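PDB 4Y25: poly-beta-1,6-N-acetyl-D-glucosamine export protein, which exports the biofilm polysaccharide poly-beta-1,6-N-acetyl-D-glucosamine across the outer membrane, this chain being its C-terminal beta-barrel domain. Local coordinates for residues 19-24 and 282-287; 118-123 and 134-139; 152-157 and 168-173; 160-165 and 196-201. One frame throughout, in Å; residues are numbered along the deposited sequence.

Contact 1 (19-24 and 282-287); sequences DAEGPD and DREHNL
The seam of a closed beta barrel, where first and last strands meet, is formed here by Asp19 and Ala20 lying antiparallel to Leu287 and Asn286. Asp19 and Leu287 are a hydrogen-bonded pair, with Asp19 N 3.1 Å from Leu287 O and Leu287 N 3.1 Å from Asp19 O; Ala20 and Asn286 follow as a non-hydrogen-bonded pair. Beyond Ala20 the chain leaves the strand, yet Glu21 N still reaches His285 O at 3.2 Å. The next amide turns to a side chain: Gly22 N makes a weak bond of 3.2 Å to Asn286 OD1, an oxygen that also lies against Ala20 CB. In this sixteen-stranded barrel, strand 283-297 is held along its other border by strand 266-278, through backbone bonds such as that of Asn286 with Glu275. Acids gather round the His285 ring, Asp19 and Glu21 among them, which may favour a protonated imidazole. Asp19 OD2 stands at the ring edge, in plane, 3.1 Å from His285 CE1, with its carboxylate turned 79° from the ring. Glu21 approaches obliquely, its carboxylate 58° from the ring plane, and Glu21 OE2 comes within 3.2 Å of His285 NE2.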
loop_
_atom_site.group_PDB
_atom_site.type_symbol
_atom_site.label_atom_id
_atom_site.label_comp_id
_atom_site.label_asym_id
_atom_site.label_seq_id
_atom_site.Cartn_x
_atom_site.Cartn_y
_atom_site.Cartn_z
ATOM N N ASP A 19 2.284 14.565 -12.156
ATOM C CA ASP A 19 1.407 14.593 -13.317
ATOM C C ASP A 19 0.798 13.212 -13.510
ATOM O O ASP A 19 1.397 12.341 -14.146
ATOM C CB ASP A 19 2.160 15.029 -14.574
ATOM C CG ASP A 19 1.245 15.190 -15.774
ATOM O OD1 ASP A 19 0.023 15.360 -15.578
ATOM O OD2 ASP A 19 1.750 15.150 -16.915
ATOM N N ALA A 20 -0.389 13.014 -12.945
ATOM C CA ALA A 20 -1.076 11.733 -13.038
ATOM C C ALA A 20 -2.278 11.826 -13.969
ATOM O O ALA A 20 -3.384 12.158 -13.539
ATOM C CB ALA A 20 -1.505 11.263 -11.658
ATOM N N GLU A 21 -2.059 11.522 -15.244
ATOM C CA GLU A 21 -3.115 11.623 -16.245
ATOM C C GLU A 21 -3.958 10.351 -16.306
ATOM O O GLU A 21 -4.702 10.131 -17.261
ATOM C CB GLU A 21 -2.512 11.940 -17.617
ATOM C CG GLU A 21 -1.795 13.287 -17.662
ATOM C CD GLU A 21 -0.974 13.490 -18.922
ATOM O OE1 GLU A 21 -1.097 12.674 -19.858
ATOM O OE2 GLU A 21 -0.203 14.471 -18.976
ATOM N N GLY A 22 -3.846 9.525 -15.268
ATOM C CA GLY A 22 -4.624 8.304 -15.161
ATOM C C GLY A 22 -6.097 8.572 -14.911
ATOM O O GLY A 22 -6.488 9.712 -14.659
ATOM N N PRO A 23 -6.923 7.516 -14.974
ATOM C CA PRO A 23 -8.384 7.617 -14.877
ATOM C C PRO A 23 -8.939 7.774 -13.459
ATOM O O PRO A 23 -9.941 8.468 -13.297
ATOM C CB PRO A 23 -8.856 6.296 -15.487
ATOM C CG PRO A 23 -7.766 5.349 -15.177
ATOM C CD PRO A 23 -6.488 6.141 -15.268
ATOM N N ASP A 24 -8.332 7.148 -12.457
ATOM C CA ASP A 24 -8.851 7.293 -11.099
ATOM C C ASP A 24 -7.944 8.164 -10.232
ATOM O O ASP A 24 -7.766 7.905 -9.042
ATOM C CB ASP A 24 -9.076 5.920 -10.445
ATOM C CG ASP A 24 -7.807 5.095 -10.332
ATOM O OD1 ASP A 24 -6.757 5.518 -10.859
ATOM O OD2 ASP A 24 -7.868 4.011 -9.711
ATOM N N ASP A 282 -5.523 2.995 -24.939
ATOM C CA ASP A 282 -4.113 3.353 -25.030
ATOM C C ASP A 282 -3.588 3.888 -23.697
ATOM O O ASP A 282 -4.355 4.295 -22.824
ATOM C CB ASP A 282 -3.890 4.371 -26.155
ATOM C CG ASP A 282 -2.421 4.699 -26.368
ATOM O OD1 ASP A 282 -1.653 3.788 -26.747
ATOM O OD2 ASP A 282 -2.036 5.869 -26.160
ATOM N N ARG A 283 -2.267 3.883 -23.567
ATOM C CA ARG A 283 -1.580 4.117 -22.307
ATOM C C ARG A 283 -1.522 5.579 -21.866
ATOM O O ARG A 283 -1.184 6.466 -22.648
ATOM C CB ARG A 283 -0.159 3.564 -22.417
ATOM C CG ARG A 283 -0.101 2.199 -23.084
ATOM C CD ARG A 283 1.259 1.931 -23.700
ATOM N NE ARG A 283 2.312 1.834 -22.694
ATOM C CZ ARG A 283 3.482 2.456 -22.779
ATOM N NH1 ARG A 283 3.755 3.224 -23.826
ATOM N NH2 ARG A 283 4.382 2.307 -21.819
ATOM N N GLU A 284 -1.860 5.814 -20.602
ATOM C CA GLU A 284 -1.596 7.095 -19.958
ATOM C C GLU A 284 -0.489 6.915 -18.922
ATOM O O GLU A 284 -0.221 5.795 -18.483
ATOM C CB GLU A 284 -2.861 7.662 -19.305
ATOM C CG GLU A 284 -3.744 8.493 -20.237
ATOM C CD GLU A 284 -3.186 9.884 -20.525
ATOM O OE1 GLU A 284 -1.975 10.114 -20.319
ATOM O OE2 GLU A 284 -3.970 10.756 -20.958
ATOM N N HIS A 285 0.157 8.011 -18.537
ATOM C CA HIS A 285 1.299 7.935 -17.630
ATOM C C HIS A 285 1.007 8.550 -16.262
ATOM O O HIS A 285 0.301 9.553 -16.155
ATOM C CB HIS A 285 2.515 8.623 -18.254
ATOM C CG HIS A 285 2.351 10.101 -18.418
ATOM N ND1 HIS A 285 2.625 10.997 -17.406
ATOM C CD2 HIS A 285 1.934 10.842 -19.472
ATOM C CE1 HIS A 285 2.387 12.225 -17.832
ATOM N NE2 HIS A 285 1.967 12.159 -19.082
ATOM N N ASN A 286 1.557 7.941 -15.216
ATOM C CA ASN A 286 1.451 8.494 -13.872
ATOM C C ASN A 286 2.819 8.803 -13.287
ATOM O O ASN A 286 3.712 7.960 -13.285
ATOM C CB ASN A 286 0.696 7.540 -12.947
ATOM C CG ASN A 286 -0.789 7.505 -13.239
ATOM O OD1 ASN A 286 -1.396 8.531 -13.544
ATOM N ND2 ASN A 286 -1.386 6.322 -13.139
ATOM N N LEU A 287 2.976 10.025 -12.798
ATOM C CA LEU A 287 4.211 10.442 -12.155
ATOM C C LEU A 287 3.875 11.028 -10.794
ATOM O O LEU A 287 3.108 11.986 -10.697
ATOM C CB LEU A 287 4.955 11.464 -13.015
ATOM C CG LEU A 287 6.323 11.921 -12.503
ATOM C CD1 LEU A 287 7.349 10.807 -12.651
ATOM C CD2 LEU A 287 6.775 13.177 -13.228
#

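Contact 2 (118-123 and 134-139)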
loop_
_atom_site.group_PDB
_atom_site.type_symbol
_atom_site.label_atom_id
_atom_site.label_comp_id
_atom_site.label_asym_id
_atom_site.label_seq_id
_atom_site.Cartn_x
_atom_site.Cartn_y
_atom_site.Cartn_z
ATOM N N ARG A 118 -14.325 -1.017 6.746
ATOM C CA ARG A 118 -15.367 -0.080 6.350
ATOM C C ARG A 118 -14.873 1.305 6.778
ATOM O O ARG A 118 -14.330 1.444 7.864
ATOM C CB ARG A 118 -16.722 -0.428 6.991
ATOM C CG ARG A 118 -16.881 0.019 8.443
ATOM C CD ARG A 118 -18.331 0.060 8.911
ATOM N NE ARG A 118 -18.433 -0.165 10.352
ATOM C CZ ARG A 118 -19.532 0.043 11.070
ATOM N NH1 ARG A 118 -20.636 0.488 10.486
ATOM N NH2 ARG A 118 -19.526 -0.190 12.377
ATOM N N LEU A 119 -14.927 2.301 5.898
ATOM C CA LEU A 119 -15.077 2.098 4.469
ATOM C C LEU A 119 -13.727 1.648 3.922
ATOM O O LEU A 119 -12.691 1.893 4.542
ATOM C CB LEU A 119 -15.537 3.382 3.771
ATOM C CG LEU A 119 -16.659 4.218 4.391
ATOM C CD1 LEU A 119 -16.116 5.203 5.419
ATOM C CD2 LEU A 119 -17.415 4.958 3.304
ATOM N N SER A 120 -13.731 0.997 2.767
ATOM C CA SER A 120 -12.502 0.443 2.218
ATOM C C SER A 120 -11.751 1.449 1.357
ATOM O O SER A 120 -12.359 2.264 0.665
ATOM C CB SER A 120 -12.806 -0.810 1.398
ATOM O OG SER A 120 -11.613 -1.392 0.904
ATOM N N HIS A 121 -10.423 1.383 1.409
ATOM C CA HIS A 121 -9.578 2.206 0.554
ATOM C C HIS A 121 -9.435 1.549 -0.812
ATOM O O HIS A 121 -8.937 2.160 -1.760
ATOM C CB HIS A 121 -8.202 2.418 1.185
ATOM C CG HIS A 121 -8.253 2.943 2.585
ATOM N ND1 HIS A 121 -8.733 4.199 2.893
ATOM C CD2 HIS A 121 -7.878 2.385 3.759
ATOM C CE1 HIS A 121 -8.655 4.388 4.197
ATOM N NE2 HIS A 121 -8.140 3.304 4.748
ATOM N N ARG A 122 -9.878 0.299 -0.904
ATOM C CA ARG A 122 -9.853 -0.439 -2.161
ATOM C C ARG A 122 -10.891 0.126 -3.127
ATOM O O ARG A 122 -10.905 -0.207 -4.312
ATOM C CB ARG A 122 -10.090 -1.931 -1.915
ATOM C CG ARG A 122 -8.839 -2.676 -1.465
ATOM C CD ARG A 122 -8.599 -3.909 -2.315
ATOM N NE ARG A 122 -7.215 -4.373 -2.255
ATOM C CZ ARG A 122 -6.234 -3.894 -3.016
ATOM N NH1 ARG A 122 -6.482 -2.929 -3.892
ATOM N NH2 ARG A 122 -5.004 -4.377 -2.900
ATOM N N VAL A 123 -11.767 0.976 -2.601
ATOM C CA VAL A 123 -12.605 1.836 -3.425
ATOM C C VAL A 123 -11.786 3.056 -3.833
ATOM O O VAL A 123 -11.223 3.729 -2.968
ATOM C CB VAL A 123 -13.878 2.286 -2.670
ATOM C CG1 VAL A 123 -14.580 3.412 -3.414
ATOM C CG2 VAL A 123 -14.816 1.109 -2.451
ATOM N N GLY A 134 -17.989 1.731 0.186
ATOM C CA GLY A 134 -17.492 0.381 -0.002
ATOM C C GLY A 134 -16.996 -0.307 1.256
ATOM O O GLY A 134 -16.334 0.303 2.094
ATOM N N ASN A 135 -17.327 -1.588 1.386
ATOM C CA ASN A 135 -16.797 -2.432 2.454
ATOM C C ASN A 135 -16.101 -3.647 1.847
ATOM O O ASN A 135 -16.539 -4.163 0.819
ATOM C CB ASN A 135 -17.908 -2.870 3.410
ATOM C CG ASN A 135 -18.674 -1.698 3.994
ATOM O OD1 ASN A 135 -18.140 -0.596 4.130
ATOM N ND2 ASN A 135 -19.932 -1.932 4.348
ATOM N N SER A 136 -15.022 -4.108 2.473
ATOM C CA SER A 136 -14.199 -5.138 1.847
ATOM C C SER A 136 -13.677 -6.200 2.808
ATOM O O SER A 136 -13.826 -6.093 4.026
ATOM C CB SER A 136 -13.009 -4.490 1.136
ATOM O OG SER A 136 -12.122 -3.897 2.071
ATOM N N ALA A 137 -13.051 -7.223 2.232
ATOM C CA ALA A 137 -12.399 -8.278 2.993
ATOM C C ALA A 137 -11.133 -8.738 2.272
ATOM O O ALA A 137 -11.194 -9.211 1.138
ATOM C CB ALA A 137 -13.347 -9.446 3.205
ATOM N N GLN A 138 -9.987 -8.583 2.926
ATOM C CA GLN A 138 -8.718 -9.009 2.346
ATOM C C GLN A 138 -8.192 -10.266 3.026
ATOM O O GLN A 138 -8.439 -10.491 4.211
ATOM C CB GLN A 138 -7.664 -7.902 2.444
ATOM C CG GLN A 138 -8.051 -6.575 1.813
ATOM C CD GLN A 138 -6.898 -5.588 1.803
ATOM O OE1 GLN A 138 -5.755 -5.948 2.089
ATOM N NE2 GLN A 138 -7.192 -4.335 1.477
ATOM N N ALA A 139 -7.463 -11.076 2.267
ATOM C CA ALA A 139 -6.731 -12.205 2.826
ATOM C C ALA A 139 -5.445 -12.421 2.040
ATOM O O ALA A 139 -5.398 -12.154 0.837
ATOM C CB ALA A 139 -7.585 -13.459 2.814
#
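The guanidinium of Arg122 and the amide of Gln138 meet obliquely, their planes 39° apart. Gln138 NE2 does the touching, 3.7 Å from Arg122 NE and 3.8 Å from Arg122 CG, as the arginine chain bends at chi2 and passes by the amide. Farther out, Arg122 NH1 has a long, weak ion pair with Glu168. The firmer link is a pair of hydroxyls: Ser120 OG and Ser136 OG are hydrogen-bonded at 2.8 Å, and either could be the donor. Ser120 OG lies anti to its own backbone N (chi1 -178°), and it also accepts from Arg122 N at 3.0 Å. That second bond fits an ST turn, placed just after strand 110-118, where the chain lies against the start of strand 134-144. The same serine is tied through its backbone, with Ser120 N 2.8 Å from Gly134 O; the donor stands above the carbonyl plane, 37° out of it. Leu119 CA makes a CA-H...O contact with this carbonyl oxygen as well, at 3.2 Å from Gly134 O. Val123 completes the approach by laying CG2 against the backbone of Gly134, 3.7 Å from Gly134 CA, where the glycine brings no side chain. The side chains of Leu119 and His121 touch Arg88 of strand 79-89, consistent with a loop folded inward across the barrel.

Contact 3 (152-157 and 168-173)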
loop_
_atom_site.group_PDB
_atom_site.type_symbol
_atom_site.label_atom_id
_atom_site.label_comp_id
_atom_site.label_asym_id
_atom_site.label_seq_id
_atom_site.Cartn_x
_atom_site.Cartn_y
_atom_site.Cartn_z
ATOM N N GLY A 152 4.075 -14.583 -2.465
ATOM C CA GLY A 152 2.938 -13.999 -1.779
ATOM C C GLY A 152 1.642 -14.053 -2.558
ATOM O O GLY A 152 1.506 -13.431 -3.610
ATOM N N VAL A 153 0.678 -14.795 -2.028
ATOM C CA VAL A 153 -0.643 -14.860 -2.634
ATOM C C VAL A 153 -1.605 -13.967 -1.866
ATOM O O VAL A 153 -1.640 -13.991 -0.637
ATOM C CB VAL A 153 -1.192 -16.294 -2.663
ATOM C CG1 VAL A 153 -2.300 -16.405 -3.696
ATOM C CG2 VAL A 153 -0.076 -17.283 -2.965
ATOM N N SER A 154 -2.382 -13.177 -2.594
ATOM C CA SER A 154 -3.311 -12.246 -1.974
ATOM C C SER A 154 -4.555 -12.066 -2.824
ATOM O O SER A 154 -4.507 -12.186 -4.048
ATOM C CB SER A 154 -2.640 -10.893 -1.740
ATOM O OG SER A 154 -3.583 -9.928 -1.315
ATOM N N TRP A 155 -5.673 -11.783 -2.168
ATOM C CA TRP A 155 -6.916 -11.502 -2.869
ATOM C C TRP A 155 -7.845 -10.679 -1.992
ATOM O O TRP A 155 -7.720 -10.680 -0.767
ATOM C CB TRP A 155 -7.605 -12.797 -3.300
ATOM C CG TRP A 155 -7.954 -13.682 -2.158
ATOM C CD1 TRP A 155 -9.128 -13.700 -1.467
ATOM C CD2 TRP A 155 -7.121 -14.681 -1.563
ATOM N NE1 TRP A 155 -9.080 -14.651 -0.476
ATOM C CE2 TRP A 155 -7.856 -15.267 -0.515
ATOM C CE3 TRP A 155 -5.824 -15.138 -1.814
ATOM C CZ2 TRP A 155 -7.339 -16.287 0.280
ATOM C CZ3 TRP A 155 -5.311 -16.149 -1.024
ATOM C CH2 TRP A 155 -6.067 -16.713 0.011
ATOM N N ALA A 156 -8.775 -9.975 -2.627
ATOM C CA ALA A 156 -9.693 -9.106 -1.909
ATOM C C ALA A 156 -11.027 -8.993 -2.630
ATOM O O ALA A 156 -11.079 -8.904 -3.856
ATOM C CB ALA A 156 -9.079 -7.731 -1.722
ATOM N N PHE A 157 -12.105 -9.000 -1.854
ATOM C CA PHE A 157 -13.441 -8.799 -2.393
ATOM C C PHE A 157 -13.989 -7.476 -1.858
ATOM O O PHE A 157 -13.812 -7.158 -0.683
ATOM C CB PHE A 157 -14.361 -9.971 -2.023
ATOM C CG PHE A 157 -13.748 -11.330 -2.265
ATOM C CD1 PHE A 157 -13.879 -11.957 -3.494
ATOM C CD2 PHE A 157 -13.050 -11.984 -1.261
ATOM C CE1 PHE A 157 -13.321 -13.206 -3.722
ATOM C CE2 PHE A 157 -12.489 -13.234 -1.481
ATOM C CZ PHE A 157 -12.626 -13.843 -2.713
ATOM N N GLU A 168 -10.455 -8.690 -6.433
ATOM C CA GLU A 168 -9.069 -8.538 -6.849
ATOM C C GLU A 168 -8.231 -9.715 -6.366
ATOM O O GLU A 168 -8.477 -10.258 -5.292
ATOM C CB GLU A 168 -8.486 -7.227 -6.323
ATOM C CG GLU A 168 -9.192 -5.985 -6.833
ATOM C CD GLU A 168 -8.628 -4.711 -6.235
ATOM O OE1 GLU A 168 -7.527 -4.292 -6.649
ATOM O OE2 GLU A 168 -9.286 -4.124 -5.354
ATOM N N VAL A 169 -7.254 -10.118 -7.173
ATOM C CA VAL A 169 -6.307 -11.160 -6.785
ATOM C C VAL A 169 -4.900 -10.757 -7.216
ATOM O O VAL A 169 -4.705 -10.256 -8.324
ATOM C CB VAL A 169 -6.651 -12.533 -7.410
ATOM C CG1 VAL A 169 -5.664 -13.593 -6.944
ATOM C CG2 VAL A 169 -8.070 -12.951 -7.065
ATOM N N SER A 170 -3.924 -10.968 -6.341
ATOM C CA SER A 170 -2.538 -10.665 -6.673
ATOM C C SER A 170 -1.622 -11.817 -6.286
ATOM O O SER A 170 -1.899 -12.558 -5.345
ATOM C CB SER A 170 -2.083 -9.378 -5.982
ATOM O OG SER A 170 -2.119 -9.517 -4.574
ATOM N N LEU A 171 -0.531 -11.966 -7.028
ATOM C CA LEU A 171 0.468 -12.979 -6.723
ATOM C C LEU A 171 1.861 -12.411 -6.946
ATOM O O LEU A 171 2.242 -12.100 -8.072
ATOM C CB LEU A 171 0.255 -14.230 -7.576
ATOM C CG LEU A 171 1.339 -15.304 -7.463
ATOM C CD1 LEU A 171 1.521 -15.744 -6.016
ATOM C CD2 LEU A 171 1.003 -16.493 -8.348
ATOM N N GLU A 172 2.614 -12.270 -5.862
ATOM C CA GLU A 172 3.943 -11.682 -5.935
ATOM C C GLU A 172 5.032 -12.696 -5.617
ATOM O O GLU A 172 4.777 -13.737 -5.011
ATOM C CB GLU A 172 4.051 -10.487 -4.984
ATOM C CG GLU A 172 3.191 -9.300 -5.380
ATOM C CD GLU A 172 3.552 -8.038 -4.619
ATOM O OE1 GLU A 172 4.679 -7.964 -4.085
ATOM O OE2 GLU A 172 2.707 -7.119 -4.557
ATOM N N GLY A 173 6.249 -12.380 -6.044
ATOM C CA GLY A 173 7.416 -13.177 -5.724
ATOM C C GLY A 173 8.581 -12.270 -5.379
ATOM O O GLY A 173 8.637 -11.122 -5.820
#
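Ser170 N and Ser154 O form one of the shortest bonds between the two strands, 2.7 Å long and nearly straight at 171°. The Ser154 carbonyl oxygen is also approached by Val169, whose CA makes a CA-H...O contact 3.4 Å from Ser154 O. Reciprocal backbone bonds repeat at every second residue, joining Gly152 to Glu172, Ser154 to Ser170 and Ala156 to Glu168, and the strands run antiparallel with axes 4.5 Å apart. Their side chains sort by face. On one, Val153 CG2 meets Leu171 CD1 obliquely at 3.8 Å, while Trp155 touches only with its root, Trp155 CB lying 3.8 Å from Val169 CG2. The indole itself leads away from strand 165-179, with CG set between the backbone N and the carbonyl carbon (chi1 60°), and packs by Ala139. The opposite face carries Ala156, the serines and the glutamates; there Ser170 OG rests 3.2 Å from Ser154 CB, and Glu168 OE1 is hydrogen-bonded to the hydroxyl of Tyr192. Such alternation of apolar with polar or small side chains is characteristic of strands in a transmembrane beta barrel, here a hairpin whose Val153, Trp155, Val169 and Leu171 face probably meets lipid and whose serine and glutamate face probably lines the lumen.

Contact 4 (160-165 and 196-201); sequences FSDSNQ and NTEHDT
Asn164, Thr197 and Glu198 carry this contact, and the carboxamide of Asn164 is its centre. CG stands anti to the backbone N (chi1 -175°), from where the amide reaches the backbone of the opposing loop. Asn164 OD1 accepts Glu198 N at 2.7 Å, in the carbonyl plane and on a lone pair, and Thr197 N at 2.8 Å from above that plane. Thr197 OG1 adds a weak bond to Asn164 OD1 at 3.2 Å, and Asn205 donates to the same oxygen through ND2. The other end of the amide is held too: Asn164 ND2 points almost straight at Asn196 OD1, 3.1 Å away with an angle of 173° at the hydrogen. Asn196 has further partners: its ND2 donates to the carbonyl oxygen of Pro206 and to Glu194, and its OD1 also accepts from Arg166 NE. Thr197 OG1 serves both ways, donating to Asn164 and accepting Gln165 N at 3.0 Å. The side chain of Glu198 packs by its CB, 3.6 Å from Asn164 CB. Asn164 ND2 lies 3.6 Å above one face of the Phe160 ring, offset toward the rim, and Tyr203 meets that ring with its plane parallel. The arrangement joins two loops beyond the sheet: segment 160-165 turns between strands 149-160 and 165-179, while the loop segment 196-201 leaves strand 183-195, the neighbour of 165-179, on the way to strand 208-225.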
loop_
_atom_site.group_PDB
_atom_site.type_symbol
_atom_site.label_atom_id
_atom_site.label_comp_id
_atom_site.label_asym_id
_atom_site.label_seq_id
_atom_site.Cartn_x
_atom_site.Cartn_y
_atom_site.Cartn_z
ATOM N N PHE A 160 -19.405 -2.408 -3.404
ATOM C CA PHE A 160 -19.659 -0.977 -3.556
ATOM C C PHE A 160 -21.121 -0.660 -3.258
ATOM O O PHE A 160 -21.981 -1.535 -3.346
ATOM C CB PHE A 160 -19.303 -0.505 -4.970
ATOM C CG PHE A 160 -17.827 -0.503 -5.274
ATOM C CD1 PHE A 160 -17.081 -1.671 -5.207
ATOM C CD2 PHE A 160 -17.192 0.666 -5.661
ATOM C CE1 PHE A 160 -15.730 -1.666 -5.497
ATOM C CE2 PHE A 160 -15.841 0.676 -5.955
ATOM C CZ PHE A 160 -15.110 -0.491 -5.872
ATOM N N SER A 161 -21.409 0.596 -2.927
ATOM C CA SER A 161 -22.777 1.006 -2.620
ATOM C C SER A 161 -23.605 1.237 -3.885
ATOM O O SER A 161 -24.705 1.788 -3.822
ATOM C CB SER A 161 -22.784 2.271 -1.759
ATOM O OG SER A 161 -22.277 3.383 -2.477
ATOM N N ASP A 162 -23.073 0.817 -5.029
ATOM C CA ASP A 162 -23.801 0.906 -6.290
ATOM C C ASP A 162 -23.881 -0.466 -6.962
ATOM O O ASP A 162 -23.810 -0.574 -8.188
ATOM C CB ASP A 162 -23.150 1.937 -7.222
ATOM C CG ASP A 162 -21.781 1.505 -7.726
ATOM O OD1 ASP A 162 -21.181 0.588 -7.131
ATOM O OD2 ASP A 162 -21.301 2.092 -8.718
ATOM N N SER A 163 -24.008 -1.500 -6.131
ATOM C CA SER A 163 -24.198 -2.889 -6.561
ATOM C C SER A 163 -22.955 -3.530 -7.182
ATOM O O SER A 163 -22.941 -4.736 -7.431
ATOM C CB SER A 163 -25.370 -2.990 -7.546
ATOM O OG SER A 163 -25.509 -4.312 -8.039
ATOM N N ASN A 164 -21.914 -2.741 -7.424
ATOM C CA ASN A 164 -20.694 -3.281 -8.015
ATOM C C ASN A 164 -19.860 -4.049 -7.002
ATOM O O ASN A 164 -19.603 -3.561 -5.903
ATOM C CB ASN A 164 -19.845 -2.166 -8.626
ATOM C CG ASN A 164 -18.618 -2.699 -9.350
ATOM O OD1 ASN A 164 -18.702 -3.139 -10.497
ATOM N ND2 ASN A 164 -17.472 -2.667 -8.678
ATOM N N GLN A 165 -19.440 -5.254 -7.369
ATOM C CA GLN A 165 -18.520 -5.999 -6.523
ATOM C C GLN A 165 -17.211 -6.278 -7.250
ATOM O O GLN A 165 -17.193 -6.838 -8.346
ATOM C CB GLN A 165 -19.147 -7.308 -6.024
ATOM C CG GLN A 165 -20.196 -7.928 -6.923
ATOM C CD GLN A 165 -20.617 -9.303 -6.433
ATOM O OE1 GLN A 165 -20.896 -9.492 -5.247
ATOM N NE2 GLN A 165 -20.663 -10.270 -7.342
ATOM N N ASN A 196 -14.894 -6.689 -12.125
ATOM C CA ASN A 196 -16.002 -5.895 -11.605
ATOM C C ASN A 196 -17.328 -6.310 -12.233
ATOM O O ASN A 196 -17.379 -7.270 -13.003
ATOM C CB ASN A 196 -15.748 -4.408 -11.842
ATOM C CG ASN A 196 -14.596 -3.878 -11.017
ATOM O OD1 ASN A 196 -14.757 -3.557 -9.841
ATOM N ND2 ASN A 196 -13.423 -3.777 -11.634
ATOM N N THR A 197 -18.401 -5.594 -11.907
ATOM C CA THR A 197 -19.723 -5.970 -12.401
ATOM C C THR A 197 -20.499 -4.811 -13.030
ATOM O O THR A 197 -21.041 -4.958 -14.126
ATOM C CB THR A 197 -20.584 -6.592 -11.279
ATOM O OG1 THR A 197 -20.582 -5.734 -10.132
ATOM C CG2 THR A 197 -20.033 -7.953 -10.883
ATOM N N GLU A 198 -20.562 -3.669 -12.350
ATOM C CA GLU A 198 -21.306 -2.524 -12.879
ATOM C C GLU A 198 -20.629 -1.986 -14.141
ATOM O O GLU A 198 -19.422 -1.753 -14.153
ATOM C CB GLU A 198 -21.436 -1.424 -11.822
ATOM C CG GLU A 198 -22.551 -0.422 -12.103
ATOM C CD GLU A 198 -23.937 -0.986 -11.830
ATOM O OE1 GLU A 198 -24.035 -2.097 -11.265
ATOM O OE2 GLU A 198 -24.930 -0.315 -12.182
ATOM N N HIS A 199 -21.412 -1.782 -15.199
ATOM C CA HIS A 199 -20.849 -1.557 -16.529
ATOM C C HIS A 199 -20.782 -0.095 -16.964
ATOM O O HIS A 199 -19.835 0.308 -17.641
ATOM C CB HIS A 199 -21.638 -2.365 -17.562
ATOM C CG HIS A 199 -21.092 -3.736 -17.791
ATOM N ND1 HIS A 199 -21.718 -4.673 -18.586
ATOM C CD2 HIS A 199 -19.970 -4.337 -17.321
ATOM C CE1 HIS A 199 -21.006 -5.785 -18.600
ATOM N NE2 HIS A 199 -19.940 -5.607 -17.840
ATOM N N ASP A 200 -21.782 0.696 -16.595
ATOM C CA ASP A 200 -21.736 2.128 -16.865
ATOM C C ASP A 200 -21.470 2.881 -15.568
ATOM O O ASP A 200 -22.382 3.126 -14.779
ATOM C CB ASP A 200 -23.032 2.610 -17.524
ATOM C CG ASP A 200 -23.504 1.684 -18.631
ATOM O OD1 ASP A 200 -23.283 2.012 -19.817
ATOM O OD2 ASP A 200 -24.105 0.636 -18.318
ATOM N N THR A 201 -20.205 3.230 -15.350
ATOM C CA THR A 201 -19.771 3.812 -14.086
ATOM C C THR A 201 -19.040 5.137 -14.281
ATOM O O THR A 201 -18.355 5.332 -15.286
ATOM C CB THR A 201 -18.838 2.849 -13.318
ATOM O OG1 THR A 201 -17.545 2.837 -13.936
ATOM C CG2 THR A 201 -19.410 1.437 -13.296
#

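How the contacts relate
From the N terminus, contact 1 opens at 19-24 and closes only at 282-287, joining first strand to last and enclosing the other three. Within it, contact 2 closes a short loop between strands 110-118 and 134-144 before contact 3 opens. Contact 3 pairs strands 149-160 and 165-179, a hairpin farther on. Contact 4 starts in that hairpin's turn and ends after strand 183-195, so contacts 3 and 4 cross. Contacts 2 and 3 share a strand border, where Ala137 N is 3.0 Å from Phe157 O, and Val123 of contact 2 packs on Phe160 of contact 4. Contact 1 touches none of them, its centre lying 22 to 24 Å from theirs.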